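Local coordinates for transposon Tn7 transposition protein TnsA (Escherichia coli, PDB 1T0F) that forms the Tn7 transposase together with TnsB and carries out the 5'-strand DNA breakage reaction of transposition, at residues Leu195-Leu198 with Ser199-Ala202; Lys218-Asp221 with Ile222-Leu226; Gly229-Leu232 with Ser233-Ala237; Arg253-Lys256 with Cys257-Cys261. One frame throughout, in Å; residues are numbered along the deposited sequence.

Contact 1: residues Leu195-Leu198 with Ser199-Ala202; sequences LAQL and SPLA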
ATOM      1  N   LEU A 195     -23.722   5.131  -3.930  1.00 32.11           N
ATOM      2  CA  LEU A 195     -23.227   4.114  -4.847  1.00 32.67           C
ATOM      3  C   LEU A 195     -24.063   4.127  -6.133  1.00 33.12           C
ATOM      4  O   LEU A 195     -23.563   3.826  -7.214  1.00 32.52           O
ATOM      5  CB  LEU A 195     -23.309   2.731  -4.195  1.00 33.08           C
ATOM      6  CG  LEU A 195     -22.506   1.615  -4.868  1.00 35.33           C
ATOM      7  CD1 LEU A 195     -21.022   1.857  -4.615  1.00 35.73           C
ATOM      8  CD2 LEU A 195     -22.912   0.254  -4.306  1.00 35.93           C
ATOM      9  N   ALA A 196     -25.338   4.479  -6.002  1.00 32.27           N
ATOM     10  CA  ALA A 196     -26.248   4.531  -7.142  1.00 33.51           C
ATOM     11  C   ALA A 196     -25.907   5.666  -8.109  1.00 33.64           C
ATOM     12  O   ALA A 196     -26.411   5.711  -9.229  1.00 34.02           O
ATOM     13  CB  ALA A 196     -27.686   4.682  -6.647  1.00 32.89           C
ATOM     14  N   GLN A 197     -25.046   6.579  -7.672  1.00 34.01           N
ATOM     15  CA  GLN A 197     -24.649   7.715  -8.497  1.00 33.46           C
ATOM     16  C   GLN A 197     -23.543   7.395  -9.499  1.00 33.66           C
ATOM     17  O   GLN A 197     -23.312   8.160 -10.436  1.00 32.74           O
ATOM     18  CB  GLN A 197     -24.202   8.871  -7.602  1.00 34.08           C
ATOM     19  CG  GLN A 197     -25.331   9.559  -6.856  1.00 37.72           C
ATOM     20  CD  GLN A 197     -26.226  10.365  -7.779  1.00 39.06           C
ATOM     21  OE1 GLN A 197     -26.965   9.809  -8.593  1.00 40.98           O
ATOM     22  NE2 GLN A 197     -26.152  11.686  -7.667  1.00 39.67           N
ATOM     23  N   LEU A 198     -22.857   6.272  -9.302  1.00 32.64           N
ATOM     24  CA  LEU A 198     -21.771   5.892 -10.197  1.00 31.54           C
ATOM     25  C   LEU A 198     -22.214   5.824 -11.650  1.00 32.65           C
ATOM     26  O   LEU A 198     -21.539   6.350 -12.532  1.00 31.12           O
ATOM     27  CB  LEU A 198     -21.175   4.543  -9.774  1.00 31.86           C
ATOM     28  CG  LEU A 198     -20.328   4.552  -8.497  1.00 31.00           C
ATOM     29  CD1 LEU A 198     -20.035   3.119  -8.065  1.00 32.91           C
ATOM     30  CD2 LEU A 198     -19.030   5.313  -8.747  1.00 30.01           C
ATOM     31  N   SER A 199     -23.355   5.188 -11.893  1.00 32.14           N
ATOM     32  CA  SER A 199     -23.869   5.040 -13.250  1.00 35.10           C
ATOM     33  C   SER A 199     -24.177   6.386 -13.918  1.00 34.76           C
ATOM     34  O   SER A 199     -23.654   6.680 -14.993  1.00 34.70           O
ATOM     35  CB  SER A 199     -25.116   4.148 -13.242  1.00 36.86           C
ATOM     36  OG  SER A 199     -25.618   3.958 -14.553  1.00 41.72           O
ATOM     37  N   PRO A 200     -25.027   7.221 -13.297  1.00 34.45           N
ATOM     38  CA  PRO A 200     -25.316   8.507 -13.937  1.00 34.35           C
ATOM     39  C   PRO A 200     -24.087   9.409 -14.054  1.00 35.06           C
ATOM     40  O   PRO A 200     -23.920  10.112 -15.047  1.00 34.52           O
ATOM     41  CB  PRO A 200     -26.410   9.099 -13.049  1.00 35.33           C
ATOM     42  CG  PRO A 200     -26.146   8.483 -11.713  1.00 36.35           C
ATOM     43  CD  PRO A 200     -25.822   7.056 -12.069  1.00 35.33           C
ATOM     44  N   LEU A 201     -23.220   9.379 -13.047  1.00 33.59           N
ATOM     45  CA  LEU A 201     -22.015  10.200 -13.075  1.00 34.79           C
ATOM     46  C   LEU A 201     -21.085   9.736 -14.190  1.00 34.19           C
ATOM     47  O   LEU A 201     -20.424  10.554 -14.840  1.00 34.24           O
ATOM     48  CB  LEU A 201     -21.289  10.135 -11.724  1.00 35.08           C
ATOM     49  CG  LEU A 201     -22.001  10.796 -10.541  1.00 36.11           C
ATOM     50  CD1 LEU A 201     -21.226  10.512  -9.255  1.00 37.16           C
ATOM     51  CD2 LEU A 201     -22.121  12.297 -10.787  1.00 36.91           C
ATOM     52  N   ALA A 202     -21.042   8.423 -14.408  1.00 33.51           N
ATOM     53  CA  ALA A 202     -20.201   7.834 -15.446  1.00 33.16           C
ATOM     54  C   ALA A 202     -20.613   8.311 -16.838  1.00 34.26           C
ATOM     55  O   ALA A 202     -19.764   8.522 -17.706  1.00 30.72           O
ATOM     56  CB  ALA A 202     -20.280   6.312 -15.378  1.00 34.37           C
TER
HETATM   57  O   HOH W   1     -24.404   3.153 -10.055  1.00 37.67           O

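Contact 2: residues Lys218-Asp221 with Ile222-Leu226; sequences KQVD and IAYDL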
ATOM      1  N   LYS A 218     -19.624  21.554 -11.140  1.00 32.96           N
ATOM      2  CA  LYS A 218     -20.376  22.770 -10.858  1.00 36.00           C
ATOM      3  C   LYS A 218     -21.478  22.996 -11.878  1.00 37.50           C
ATOM      4  O   LYS A 218     -22.586  23.408 -11.530  1.00 39.01           O
ATOM      5  CB  LYS A 218     -19.436  23.975 -10.808  1.00 35.24           C
ATOM      6  CG  LYS A 218     -18.671  24.049  -9.494  1.00 38.40           C
ATOM      7  CD  LYS A 218     -17.799  25.288  -9.360  1.00 39.56           C
ATOM      8  CE  LYS A 218     -16.481  25.141 -10.094  1.00 41.02           C
ATOM      9  NZ  LYS A 218     -15.464  26.089  -9.541  1.00 40.31           N
ATOM     10  N   GLN A 219     -21.174  22.719 -13.139  1.00 39.22           N
ATOM     11  CA  GLN A 219     -22.152  22.893 -14.197  1.00 42.19           C
ATOM     12  C   GLN A 219     -23.269  21.871 -14.018  1.00 43.75           C
ATOM     13  O   GLN A 219     -24.409  22.109 -14.418  1.00 44.23           O
ATOM     14  CB  GLN A 219     -21.471  22.752 -15.563  1.00 43.27           C
ATOM     15  CG  GLN A 219     -20.353  23.774 -15.759  1.00 46.43           C
ATOM     16  CD  GLN A 219     -19.729  23.747 -17.142  1.00 49.30           C
ATOM     17  OE1 GLN A 219     -20.350  24.150 -18.127  1.00 49.84           O
ATOM     18  NE2 GLN A 219     -18.490  23.274 -17.222  1.00 50.66           N
ATOM     19  N   VAL A 220     -22.942  20.741 -13.397  1.00 44.21           N
ATOM     20  CA  VAL A 220     -23.927  19.695 -13.145  1.00 45.33           C
ATOM     21  C   VAL A 220     -24.862  20.132 -12.022  1.00 46.55           C
ATOM     22  O   VAL A 220     -26.050  19.807 -12.036  1.00 47.70           O
ATOM     23  CB  VAL A 220     -23.247  18.353 -12.760  1.00 45.86           C
ATOM     24  CG1 VAL A 220     -24.284  17.358 -12.250  1.00 45.32           C
ATOM     25  CG2 VAL A 220     -22.534  17.772 -13.972  1.00 44.90           C
ATOM     26  N   ASP A 221     -24.327  20.865 -11.048  1.00 47.39           N
ATOM     27  CA  ASP A 221     -25.147  21.350  -9.943  1.00 49.37           C
ATOM     28  C   ASP A 221     -26.120  22.392 -10.490  1.00 50.72           C
ATOM     29  O   ASP A 221     -27.309  22.371 -10.181  1.00 51.23           O
ATOM     30  CB  ASP A 221     -24.289  21.993  -8.850  1.00 49.73           C
ATOM     31  CG  ASP A 221     -23.339  21.011  -8.195  1.00 51.70           C
ATOM     32  OD1 ASP A 221     -23.725  19.834  -8.021  1.00 51.79           O
ATOM     33  OD2 ASP A 221     -22.213  21.426  -7.840  1.00 50.75           O
ATOM     34  N   ILE A 222     -25.604  23.306 -11.304  1.00 51.34           N
ATOM     35  CA  ILE A 222     -26.436  24.346 -11.896  1.00 52.66           C
ATOM     36  C   ILE A 222     -27.537  23.706 -12.733  1.00 53.62           C
ATOM     37  O   ILE A 222     -28.715  24.014 -12.566  1.00 54.93           O
ATOM     38  CB  ILE A 222     -25.609  25.279 -12.800  1.00 52.00           C
ATOM     39  CG1 ILE A 222     -24.503  25.948 -11.984  1.00 51.91           C
ATOM     40  CG2 ILE A 222     -26.512  26.333 -13.425  1.00 53.23           C
ATOM     41  CD1 ILE A 222     -23.566  26.802 -12.809  1.00 52.30           C
ATOM     42  N   ALA A 223     -27.144  22.804 -13.627  1.00 54.47           N
ATOM     43  CA  ALA A 223     -28.091  22.120 -14.500  1.00 55.28           C
ATOM     44  C   ALA A 223     -29.247  21.472 -13.739  1.00 56.07           C
ATOM     45  O   ALA A 223     -30.408  21.816 -13.965  1.00 56.93           O
ATOM     46  CB  ALA A 223     -27.366  21.074 -15.337  1.00 54.93           C
ATOM     47  N   TYR A 224     -28.931  20.540 -12.842  1.00 55.71           N
ATOM     48  CA  TYR A 224     -29.956  19.846 -12.064  1.00 55.59           C
ATOM     49  C   TYR A 224     -30.415  20.628 -10.836  1.00 56.11           C
ATOM     50  O   TYR A 224     -31.060  20.069  -9.948  1.00 55.34           O
ATOM     51  CB  TYR A 224     -29.452  18.470 -11.614  1.00 56.18           C
ATOM     52  CG  TYR A 224     -29.199  17.490 -12.738  1.00 56.72           C
ATOM     53  CD1 TYR A 224     -28.098  17.632 -13.580  1.00 56.82           C
ATOM     54  CD2 TYR A 224     -30.060  16.418 -12.957  1.00 57.24           C
ATOM     55  CE1 TYR A 224     -27.862  16.727 -14.615  1.00 57.75           C
ATOM     56  CE2 TYR A 224     -29.835  15.508 -13.988  1.00 57.57           C
ATOM     57  CZ  TYR A 224     -28.735  15.668 -14.811  1.00 57.25           C
ATOM     58  OH  TYR A 224     -28.509  14.772 -15.832  1.00 57.55           O
ATOM     59  N   ASP A 225     -30.082  21.914 -10.786  1.00 57.19           N
ATOM     60  CA  ASP A 225     -30.462  22.768  -9.660  1.00 58.16           C
ATOM     61  C   ASP A 225     -30.172  22.072  -8.326  1.00 57.63           C
ATOM     62  O   ASP A 225     -31.051  21.942  -7.473  1.00 57.61           O
ATOM     63  CB  ASP A 225     -31.951  23.122  -9.741  1.00 60.38           C
ATOM     64  CG  ASP A 225     -32.324  24.292  -8.847  1.00 62.52           C
ATOM     65  OD1 ASP A 225     -32.010  24.252  -7.637  1.00 63.72           O
ATOM     66  OD2 ASP A 225     -32.937  25.256  -9.356  1.00 64.91           O
ATOM     67  N   LEU A 226     -28.931  21.629  -8.155  1.00 57.17           N
ATOM     68  CA  LEU A 226     -28.512  20.941  -6.937  1.00 56.41           C
ATOM     69  C   LEU A 226     -27.828  21.910  -5.977  1.00 56.25           C
ATOM     70  O   LEU A 226     -27.493  23.035  -6.350  1.00 55.01           O
ATOM     71  CB  LEU A 226     -27.539  19.811  -7.283  1.00 55.29           C
ATOM     72  CG  LEU A 226     -27.962  18.819  -8.368  1.00 54.71           C
ATOM     73  CD1 LEU A 226     -26.804  17.882  -8.670  1.00 53.97           C
ATOM     74  CD2 LEU A 226     -29.188  18.039  -7.914  1.00 54.66           C
TER

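Contact 3: residues Gly229-Leu232 with Ser233-Ala237; sequences GKTL and SEIRA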
ATOM      1  N   GLY A 229     -21.863  22.611  -4.730  1.00 50.00           N
ATOM      2  CA  GLY A 229     -20.810  21.646  -4.451  1.00 46.09           C
ATOM      3  C   GLY A 229     -21.283  20.226  -4.192  1.00 44.15           C
ATOM      4  O   GLY A 229     -20.519  19.395  -3.696  1.00 43.70           O
ATOM      5  N   LYS A 230     -22.535  19.938  -4.535  1.00 41.06           N
ATOM      6  CA  LYS A 230     -23.102  18.608  -4.322  1.00 38.98           C
ATOM      7  C   LYS A 230     -22.423  17.504  -5.133  1.00 36.76           C
ATOM      8  O   LYS A 230     -22.010  16.483  -4.586  1.00 35.36           O
ATOM      9  CB  LYS A 230     -24.598  18.617  -4.653  1.00 41.22           C
ATOM     10  CG  LYS A 230     -25.277  17.267  -4.477  1.00 42.29           C
ATOM     11  CD  LYS A 230     -25.149  16.783  -3.042  1.00 45.10           C
ATOM     12  CE  LYS A 230     -25.787  15.419  -2.861  1.00 47.71           C
ATOM     13  NZ  LYS A 230     -25.625  14.909  -1.469  1.00 50.32           N
ATOM     14  N   THR A 231     -22.321  17.712  -6.440  1.00 33.66           N
ATOM     15  CA  THR A 231     -21.721  16.730  -7.322  1.00 31.87           C
ATOM     16  C   THR A 231     -20.260  16.427  -6.977  1.00 30.91           C
ATOM     17  O   THR A 231     -19.856  15.262  -6.947  1.00 29.20           O
ATOM     18  CB  THR A 231     -21.842  17.187  -8.780  1.00 32.43           C
ATOM     19  OG1 THR A 231     -23.227  17.429  -9.075  1.00 33.46           O
ATOM     20  CG2 THR A 231     -21.304  16.125  -9.726  1.00 29.46           C
ATOM     21  N   LEU A 232     -19.472  17.461  -6.699  1.00 28.09           N
ATOM     22  CA  LEU A 232     -18.067  17.251  -6.351  1.00 28.02           C
ATOM     23  C   LEU A 232     -17.944  16.432  -5.068  1.00 28.75           C
ATOM     24  O   LEU A 232     -17.064  15.578  -4.957  1.00 27.81           O
ATOM     25  CB  LEU A 232     -17.335  18.588  -6.168  1.00 27.11           C
ATOM     26  CG  LEU A 232     -15.866  18.490  -5.724  1.00 28.05           C
ATOM     27  CD1 LEU A 232     -15.064  17.701  -6.746  1.00 27.12           C
ATOM     28  CD2 LEU A 232     -15.278  19.888  -5.557  1.00 29.68           C
ATOM     29  N   SER A 233     -18.823  16.693  -4.103  1.00 28.84           N
ATOM     30  CA  SER A 233     -18.778  15.965  -2.837  1.00 29.30           C
ATOM     31  C   SER A 233     -19.052  14.486  -3.065  1.00 29.34           C
ATOM     32  O   SER A 233     -18.473  13.631  -2.394  1.00 29.79           O
ATOM     33  CB  SER A 233     -19.791  16.540  -1.837  1.00 30.34           C
ATOM     34  OG  SER A 233     -21.127  16.328  -2.265  1.00 36.14           O
ATOM     35  N   GLU A 234     -19.929  14.180  -4.014  1.00 28.41           N
ATOM     36  CA  GLU A 234     -20.242  12.788  -4.316  1.00 28.61           C
ATOM     37  C   GLU A 234     -19.046  12.133  -5.001  1.00 27.34           C
ATOM     38  O   GLU A 234     -18.657  11.018  -4.663  1.00 25.57           O
ATOM     39  CB  GLU A 234     -21.470  12.698  -5.223  1.00 30.42           C
ATOM     40  CG  GLU A 234     -22.706  13.362  -4.649  1.00 35.04           C
ATOM     41  CD  GLU A 234     -23.938  13.126  -5.501  1.00 39.75           C
ATOM     42  OE1 GLU A 234     -23.827  13.218  -6.744  1.00 41.21           O
ATOM     43  OE2 GLU A 234     -25.019  12.859  -4.927  1.00 40.80           O
ATOM     44  N   ILE A 235     -18.464  12.838  -5.968  1.00 27.11           N
ATOM     45  CA  ILE A 235     -17.305  12.334  -6.694  1.00 26.63           C
ATOM     46  C   ILE A 235     -16.143  12.136  -5.721  1.00 25.87           C
ATOM     47  O   ILE A 235     -15.415  11.150  -5.797  1.00 26.60           O
ATOM     48  CB  ILE A 235     -16.878  13.326  -7.812  1.00 27.50           C
ATOM     49  CG1 ILE A 235     -17.922  13.329  -8.930  1.00 29.20           C
ATOM     50  CG2 ILE A 235     -15.514  12.951  -8.372  1.00 26.66           C
ATOM     51  CD1 ILE A 235     -18.054  12.011  -9.655  1.00 31.75           C
ATOM     52  N   ARG A 236     -15.981  13.080  -4.806  1.00 24.90           N
ATOM     53  CA  ARG A 236     -14.912  13.012  -3.827  1.00 27.84           C
ATOM     54  C   ARG A 236     -15.037  11.758  -2.961  1.00 26.09           C
ATOM     55  O   ARG A 236     -14.055  11.043  -2.751  1.00 24.56           O
ATOM     56  CB  ARG A 236     -14.937  14.268  -2.950  1.00 30.79           C
ATOM     57  CG  ARG A 236     -13.774  14.392  -1.980  1.00 37.34           C
ATOM     58  CD  ARG A 236     -13.847  15.727  -1.232  1.00 40.58           C
ATOM     59  NE  ARG A 236     -12.777  15.880  -0.250  1.00 46.30           N
ATOM     60  CZ  ARG A 236     -12.618  15.092   0.810  1.00 48.72           C
ATOM     61  NH1 ARG A 236     -13.461  14.093   1.029  1.00 50.90           N
ATOM     62  NH2 ARG A 236     -11.616  15.305   1.655  1.00 49.22           N
ATOM     63  N   ALA A 237     -16.246  11.492  -2.468  1.00 25.77           N
ATOM     64  CA  ALA A 237     -16.484  10.328  -1.616  1.00 24.95           C
ATOM     65  C   ALA A 237     -16.275   9.015  -2.367  1.00 24.87           C
ATOM     66  O   ALA A 237     -15.665   8.077  -1.840  1.00 24.61           O
ATOM     67  CB  ALA A 237     -17.900  10.386  -1.031  1.00 25.67           C
TER
HETATM   68  O   HOH W   2     -24.881  15.178  -8.325  1.00 39.88           O

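Contact 4: residues Arg253-Lys256 with Cys257-Cys261; sequences RANK and CADLC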
ATOM      1  N   ARG A 253      -7.942  18.692  -9.232  1.00 26.06           N
ATOM      2  CA  ARG A 253      -8.665  19.837  -9.790  1.00 27.77           C
ATOM      3  C   ARG A 253      -8.286  20.100 -11.246  1.00 28.21           C
ATOM      4  O   ARG A 253      -9.015  20.778 -11.972  1.00 31.37           O
ATOM      5  CB  ARG A 253      -8.377  21.092  -8.962  1.00 29.52           C
ATOM      6  CG  ARG A 253      -7.025  21.706  -9.268  1.00 32.55           C
ATOM      7  CD  ARG A 253      -6.713  22.859  -8.347  1.00 37.46           C
ATOM      8  NE  ARG A 253      -6.502  22.400  -6.980  1.00 40.61           N
ATOM      9  CZ  ARG A 253      -6.086  23.181  -5.992  1.00 43.02           C
ATOM     10  NH1 ARG A 253      -5.838  24.463  -6.223  1.00 43.00           N
ATOM     11  NH2 ARG A 253      -5.914  22.678  -4.776  1.00 43.10           N
ATOM     12  N   ALA A 254      -7.145  19.564 -11.667  1.00 28.62           N
ATOM     13  CA  ALA A 254      -6.654  19.741 -13.030  1.00 28.99           C
ATOM     14  C   ALA A 254      -7.008  18.570 -13.951  1.00 28.29           C
ATOM     15  O   ALA A 254      -6.741  18.609 -15.151  1.00 29.65           O
ATOM     16  CB  ALA A 254      -5.145  19.949 -13.004  1.00 29.49           C
ATOM     17  N   ASN A 255      -7.602  17.523 -13.390  1.00 28.04           N
ATOM     18  CA  ASN A 255      -7.978  16.364 -14.196  1.00 26.07           C
ATOM     19  C   ASN A 255      -9.149  16.689 -15.115  1.00 27.69           C
ATOM     20  O   ASN A 255     -10.034  17.455 -14.748  1.00 26.47           O
ATOM     21  CB  ASN A 255      -8.405  15.195 -13.297  1.00 26.38           C
ATOM     22  CG  ASN A 255      -7.249  14.300 -12.896  1.00 24.90           C
ATOM     23  OD1 ASN A 255      -7.275  13.097 -13.145  1.00 24.77           O
ATOM     24  ND2 ASN A 255      -6.240  14.877 -12.261  1.00 24.98           N
ATOM     25  N   LYS A 256      -9.144  16.105 -16.309  1.00 27.14           N
ATOM     26  CA  LYS A 256     -10.253  16.270 -17.233  1.00 29.42           C
ATOM     27  C   LYS A 256     -11.157  15.090 -16.906  1.00 30.28           C
ATOM     28  O   LYS A 256     -10.703  14.114 -16.308  1.00 29.96           O
ATOM     29  CB  LYS A 256      -9.783  16.184 -18.686  1.00 31.11           C
ATOM     30  CG  LYS A 256      -8.957  17.375 -19.125  1.00 35.85           C
ATOM     31  CD  LYS A 256      -8.624  17.301 -20.607  1.00 39.56           C
ATOM     32  CE  LYS A 256      -7.821  18.517 -21.031  1.00 42.07           C
ATOM     33  NZ  LYS A 256      -6.583  18.655 -20.208  1.00 43.86           N
ATOM     34  N   CYS A 257     -12.424  15.168 -17.291  1.00 28.33           N
ATOM     35  CA  CYS A 257     -13.363  14.091 -17.000  1.00 30.42           C
ATOM     36  C   CYS A 257     -12.942  12.736 -17.561  1.00 30.50           C
ATOM     37  O   CYS A 257     -13.248  11.689 -16.973  1.00 29.28           O
ATOM     38  CB  CYS A 257     -14.756  14.468 -17.503  1.00 29.97           C
ATOM     39  SG  CYS A 257     -15.468  15.871 -16.605  1.00 33.70           S
ATOM     40  N   ALA A 258     -12.235  12.750 -18.688  1.00 29.08           N
ATOM     41  CA  ALA A 258     -11.779  11.513 -19.303  1.00 29.28           C
ATOM     42  C   ALA A 258     -10.684  10.858 -18.461  1.00 29.99           C
ATOM     43  O   ALA A 258     -10.384   9.679 -18.649  1.00 28.89           O
ATOM     44  CB  ALA A 258     -11.260  11.781 -20.707  1.00 28.09           C
ATOM     45  N   ASP A 259     -10.081  11.624 -17.549  1.00 29.43           N
ATOM     46  CA  ASP A 259      -9.030  11.084 -16.682  1.00 30.39           C
ATOM     47  C   ASP A 259      -9.610  10.234 -15.559  1.00 29.22           C
ATOM     48  O   ASP A 259      -8.883   9.513 -14.878  1.00 30.66           O
ATOM     49  CB  ASP A 259      -8.193  12.201 -16.051  1.00 31.57           C
ATOM     50  CG  ASP A 259      -7.280  12.885 -17.046  1.00 33.86           C
ATOM     51  OD1 ASP A 259      -6.657  12.181 -17.868  1.00 34.38           O
ATOM     52  OD2 ASP A 259      -7.169  14.128 -16.992  1.00 35.04           O
ATOM     53  N   LEU A 260     -10.914  10.334 -15.341  1.00 28.08           N
ATOM     54  CA  LEU A 260     -11.536   9.552 -14.285  1.00 28.75           C
ATOM     55  C   LEU A 260     -12.053   8.229 -14.815  1.00 30.32           C
ATOM     56  O   LEU A 260     -12.660   8.169 -15.884  1.00 29.14           O
ATOM     57  CB  LEU A 260     -12.690  10.324 -13.637  1.00 27.79           C
ATOM     58  CG  LEU A 260     -12.310  11.291 -12.511  1.00 27.19           C
ATOM     59  CD1 LEU A 260     -11.389  12.380 -13.033  1.00 26.95           C
ATOM     60  CD2 LEU A 260     -13.567  11.891 -11.926  1.00 27.45           C
ATOM     61  N   CYS A 261     -11.785   7.166 -14.068  1.00 29.95           N
ATOM     62  CA  CYS A 261     -12.244   5.834 -14.432  1.00 31.70           C
ATOM     63  C   CYS A 261     -13.278   5.469 -13.377  1.00 31.91           C
ATOM     64  O   CYS A 261     -12.969   5.431 -12.183  1.00 29.26           O
ATOM     65  CB  CYS A 261     -11.086   4.837 -14.402  1.00 33.77           C
ATOM     66  SG  CYS A 261     -11.568   3.156 -14.853  1.00 44.01           S
TER

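Contact 1: residues Leu195-Leu198 with Ser199-Ala202
Q197 and L201 meet through the backbone at the start of helix 198-207: L201 N donates to Q197 O over 2.9 Å in a bond of 158° at the hydrogen. The next bond of the helical pattern follows at once, from A202 N to L198 O at 2.8 Å. The amides just ahead lack the usual i-4 acceptor and are satisfied in other ways. L198 N turns back to L195 O at 3.3 Å, closing a type I beta turn. S199 N donates to a water 2.9 Å away, and the same water gives a hydrogen to L195 O, so one solvent molecule bridges the turn and the helix. P200 has no N-H to satisfy, which is why proline suits a first turn. Its ring lies against the Q197 side chain at about a right angle, with P200 CG 3.5 Å from Q197 OE1. Q197 is bent at chi2 (-70°), which folds its amide back beside the ring, while its NE2 donates to E234 of helix 230-240. A glycine in place of P200 would probably open a gap beside the Q197 amide and let this first turn flex, since no ring would then fix its phi. Nearer the backbone, Q197 CB touches L201 CD1 at 3.8 Å, and the buried L201 continues onto T231, I235 and L238. The arrangement is typical of a helix N-terminus with proline in its first turn, here where a type I turn joins helix 192-195 to helix 198-207 in the TnsA C-terminal region.

Contact 2: residues Lys218-Asp221 with Ile222-Leu226
V220 and Y224 are joined one helical turn apart, at the C-terminal end of helix 213-223. Backbone bonds hold this last turn: I222 N donates to K218 O at 3.0 Å, A223 N to Q219 O at 2.9 Å and Y224 N to V220 O at 3.1 Å, all nearly straight at the hydrogen. The polar chains of K218 and Q219 suit the solvent-facing side of the helix. There the regular pattern stops. L226 N reaches back to D221 O at 2.7 Å, and inside that loop D225 N bonds to I222 O at 3.1 Å. This pair of bonds is a Schellman motif, and D225 is its C-prime residue, with a left-handed phi of 46°. Glycine is the usual occupant of such a place; here an aspartate, which tolerates the left-handed region better than most residues, takes it. The motif turns the chain sharply, so that L226 comes back over the last turn.

Apolar contacts come from both parts. Y224 leaves the helix with CG beside its own backbone N (chi1 -65°), which lays the ring alongside V220, CD1 lying 4.0 Å from V220 CG1. V220 O sits at the ring edge, near its plane. Thanks to the reversal, L226 CD1 comes back toward the same V220 methyl.

Among polar groups, the buried D221 carboxylate has its partners in the following helix: OD1 bonds to T231 OG1, and OD2 more weakly to G229 N. The L226 side chain crosses D221 at about a right angle, its CD1 methyl lying 3.7 Å from D221 OD1. Because T231 and G229 belong to the start of helix 230-240, the positive end of that helix probably stabilises the negative charge.

Contact 3: residues Gly229-Leu232 with Ser233-Ala237
S233 OG donates to K230 O across a very short 2.5 Å. Its chi1 of 66° sets the hydroxyl between the backbone N and the carbonyl carbon, turned back toward the preceding turn, so a serine can bond to its own helix. K230 O is thus gripped twice, for E234 N also reaches it at 3.2 Å. Regular bonds continue the helix: I235 N meets T231 O at 3.0 Å in the carbonyl plane, and R236 N meets L232 O at 2.7 Å.

Side chains add a second layer. The K230 chain, bent at chi2, brings its CE to 3.4 Å from E234 OE2, but the ammonium NZ stays 4.1 Å from OE2, so the attraction falls short of a salt bridge. E234 OE1 receives a hydrogen from a water at 2.7 Å, and that water's other hydrogen goes to T231 OG1, a hydroxyl also bonded to D221. With an alanine here, E234's water and the Q197 amide would probably lose their acceptor, and K230 its nearby negative charge. G229 holds the N-cap position with a phi of 79°, easily adopted without a side chain, and G229 O accepts the helix's first bond, from S233 N at 3.2 Å.

Outward, the helix is wedged among its neighbours: T231 touches C217 and L232 touches I214 of helix 213-223, I235 packs on F252, E234 and A237 rest on L194 of helix 192-195, and R236 forms a cation-pi contact with W181 of helix 173-183.

Contact 4: residues Arg253-Lys256 with Cys257-Cys261
K256 and D259 exchange two hydrogen bonds round one short turn. K256 N donates to D259 OD2 at 2.9 Å, almost straight at 166°, meeting the carboxylate on its anti side. In return D259 N gives its hydrogen to K256 O, also at 2.9 Å, but from above the carbonyl plane, as fits the tight 3-10 turn 257-259. The carboxylate bonding back to the N-H just before the turn resembles one half of a capping box, a role that suits aspartate. L260 N extends the turn to C257 O at 3.2 Å.

Van der Waals contacts accompany these bonds. N255 OD1 lies 3.2 Å from D259 CB, with the amide and carboxylate planes turned 76° apart. That amide is held by earlier parts of the same connection, OD1 accepting from N247 N and ND2 donating to S251 O, so asparagine, with a donor and an acceptor, ties the connection to itself. L260 CD1 rests 4.1 Å from N255 CB.

Within the fold, the buried C257 packs on I213 and V216 of helix 213-223. L260 touches I213 of that helix as well as I244 of strand 244-245, and C261 enters strand 261-262, bonded through the backbone to K245.

How the contacts relate
The four contacts follow one another along the chain. Contacts 1, 2 and 3 lie at the start of helix 198-207, the end of helix 213-223 and the start of helix 230-240, and contact 4 lies in the connection between strands 244-245 and 261-262. Contact 3 is the hub: its centre lies about 12 Å from the centres of contacts 1 and 2 and about 14 Å from that of contact 4, and it touches all three. The others do not touch one another; contacts 2 and 4 are farthest apart, about 18 Å between centres. All lie on the same side of the chain's centre, away from the magnesium site, and so build the helical C-terminal part rather than the nuclease centre.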